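Local coordinates for endosialidase (PDB 4HIZ) that hydrolyses the alpha2,8- and alpha2,9-linkages of sialic acid polymers as the endosialidase of bacteriophage phi92, at the interface of chains A and B. Coordinates in Å, arbitrary orientation; residue numbers count along the deposited sequence, not the author numbering. Chains: chain A/B, Endosialidase.

The interface of chains A and B. Residues chain A 40, 43, 433, 457, 460; chain B 528-530, 532.
A loop of chain B, extended at B:Phe529 and B:Val530 but not at B:Asp528 or B:Arg532, runs between strand 456-460 of chain A, which brings A:Asn457 and A:Asp460, and the segment of A:Leu40 and A:Ile43, the latter opening 3-10 helix 43-45. Endosialidases of tailed phages are trimers of sialidase-fold beta-propellers, and this patch joins two copies of the deposited trimer. B:Arg532 is the centre of it. A turn about CB-CG (chi2 75°) swings the rest of its chain round so that the guanidinium slots between two rings: A:Tyr433 lies nearly parallel on one face, planes 14° apart, with B:Arg532 NH1 3.4 Å from the A:Tyr433 ring centroid in a cation-pi contact, while B:Phe529 of its own chain covers the opposite face. At the guanidinium edge sits A:Asp460. B:Arg532 NE, its N-H pointing almost straight at the acceptor, gives a salt-bridging hydrogen bond of 3.0 Å to A:Asp460 OD2, a carboxylate oxygen, meeting the anti lone pair; the carboxylate is twisted 45° from the guanidinium. Sandwiched and gripped at its edge, the guanidinium should have little freedom to rotate. A:Asp460 OD2 also meets ordered water: water 1, 2.7 Å from it, links to A:Asn457 ND2 and the backbone N of B:Val530, and water 2 ties it to A:Tyr433 O and B:Arg532 NH2. Water 3 bridges the backbone oxygens of A:Asp460 and B:Arg532. B:Val530 turns CG2 toward the amide of A:Asn457, 3.4 Å from ND2, the two side chains lying side by side and pointing opposite ways. On the other flank aliphatic carbons of chain A pack against backbone carbonyls of chain B: A:Leu40 CD1 lies 3.5 Å from B:Asp528 O and A:Ile43 CB 3.6 Å from B:Phe529 O.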
loop_
_atom_site.group_PDB
_atom_site.type_symbol
_atom_site.label_atom_id
_atom_site.label_comp_id
_atom_site.label_asym_id
_atom_site.label_seq_id
_atom_site.Cartn_x
_atom_site.Cartn_y
_atom_site.Cartn_z
ATOM N N LEU A 40 -0.949 36.460 19.264
ATOM C CA LEU A 40 -1.265 35.978 17.900
ATOM C C LEU A 40 -2.759 35.987 17.664
ATOM O O LEU A 40 -3.515 35.551 18.541
ATOM C CB LEU A 40 -0.696 34.576 17.605
ATOM C CG LEU A 40 0.840 34.547 17.573
ATOM C CD1 LEU A 40 1.346 33.133 17.350
ATOM C CD2 LEU A 40 1.379 35.462 16.473
ATOM N N ILE A 43 -4.823 33.191 12.983
ATOM C CA ILE A 43 -4.049 33.180 11.741
ATOM C C ILE A 43 -4.768 32.510 10.557
ATOM O O ILE A 43 -4.646 32.956 9.413
ATOM C CB ILE A 43 -2.645 32.597 12.024
ATOM C CG1 ILE A 43 -1.885 33.549 12.940
ATOM C CG2 ILE A 43 -1.820 32.417 10.704
ATOM C CD1 ILE A 43 -0.581 32.940 13.468
ATOM N N TYR A 433 4.120 21.161 19.578
ATOM C CA TYR A 433 4.155 21.541 18.159
ATOM C C TYR A 433 5.356 22.464 17.901
ATOM O O TYR A 433 5.226 23.701 17.906
ATOM C CB TYR A 433 2.880 22.297 17.811
ATOM C CG TYR A 433 1.623 21.464 17.811
ATOM C CD1 TYR A 433 1.300 20.661 16.697
ATOM C CD2 TYR A 433 0.735 21.513 18.879
ATOM C CE1 TYR A 433 0.105 19.928 16.642
ATOM C CE2 TYR A 433 -0.469 20.780 18.832
ATOM C CZ TYR A 433 -0.756 19.986 17.718
ATOM O OH TYR A 433 -1.936 19.257 17.657
ATOM N N ASN A 457 8.204 31.942 11.045
ATOM C CA ASN A 457 7.629 30.619 11.328
ATOM C C ASN A 457 6.706 30.267 10.160
ATOM O O ASN A 457 5.645 30.905 9.983
ATOM C CB ASN A 457 6.861 30.712 12.664
ATOM C CG ASN A 457 6.180 29.406 13.074
ATOM O OD1 ASN A 457 6.506 28.277 12.599
ATOM N ND2 ASN A 457 5.207 29.552 13.940
ATOM N N ASP A 460 4.486 24.301 11.313
ATOM C CA ASP A 460 4.713 23.693 12.618
ATOM C C ASP A 460 4.623 22.177 12.489
ATOM O O ASP A 460 3.681 21.645 11.848
ATOM C CB ASP A 460 3.607 24.085 13.619
ATOM C CG ASP A 460 3.717 25.524 14.150
ATOM O OD1 ASP A 460 4.687 26.239 13.830
ATOM O OD2 ASP A 460 2.804 25.921 14.929
ATOM N N ASP B 528 -4.412 30.196 16.692
ATOM C CA ASP B 528 -3.380 31.201 16.904
ATOM C C ASP B 528 -1.989 30.567 16.739
ATOM O O ASP B 528 -1.125 30.609 17.632
ATOM C CB ASP B 528 -3.551 31.855 18.281
ATOM C CG ASP B 528 -3.505 30.850 19.417
ATOM O OD1 ASP B 528 -3.764 29.645 19.205
ATOM O OD2 ASP B 528 -3.220 31.273 20.550
ATOM N N PHE B 529 -1.801 29.965 15.574
ATOM C CA PHE B 529 -0.564 29.264 15.236
ATOM C C PHE B 529 -0.465 29.183 13.733
ATOM O O PHE B 529 -1.463 29.315 13.035
ATOM C CB PHE B 529 -0.528 27.832 15.822
ATOM C CG PHE B 529 -1.809 27.049 15.636
ATOM C CD1 PHE B 529 -2.062 26.387 14.450
ATOM C CD2 PHE B 529 -2.745 26.952 16.669
ATOM C CE1 PHE B 529 -3.260 25.650 14.246
ATOM C CE2 PHE B 529 -3.948 26.193 16.500
ATOM C CZ PHE B 529 -4.207 25.551 15.268
ATOM N N VAL B 530 0.737 28.959 13.222
ATOM C CA VAL B 530 0.930 28.782 11.798
ATOM C C VAL B 530 0.528 27.368 11.421
ATOM O O VAL B 530 0.555 26.466 12.261
ATOM C CB VAL B 530 2.442 29.027 11.517
ATOM C CG1 VAL B 530 2.862 28.590 10.111
ATOM C CG2 VAL B 530 2.754 30.508 11.786
ATOM N N ARG B 532 -0.311 23.652 10.551
ATOM C CA ARG B 532 0.292 22.340 10.782
ATOM C C ARG B 532 -0.023 21.419 9.604
ATOM O O ARG B 532 0.325 20.238 9.628
ATOM C CB ARG B 532 -0.233 21.691 12.091
ATOM C CG ARG B 532 0.366 22.200 13.440
ATOM C CD ARG B 532 -0.172 23.556 13.812
ATOM N NE ARG B 532 0.433 24.160 15.016
ATOM C CZ ARG B 532 -0.083 24.111 16.244
ATOM N NH1 ARG B 532 -1.198 23.426 16.475
ATOM N NH2 ARG B 532 0.528 24.748 17.256
HETATM O O HOH W 1 2.973 28.581 15.088
HETATM O O HOH W 2 3.458 25.869 17.696
HETATM O O HOH W 3 2.616 19.398 10.903
#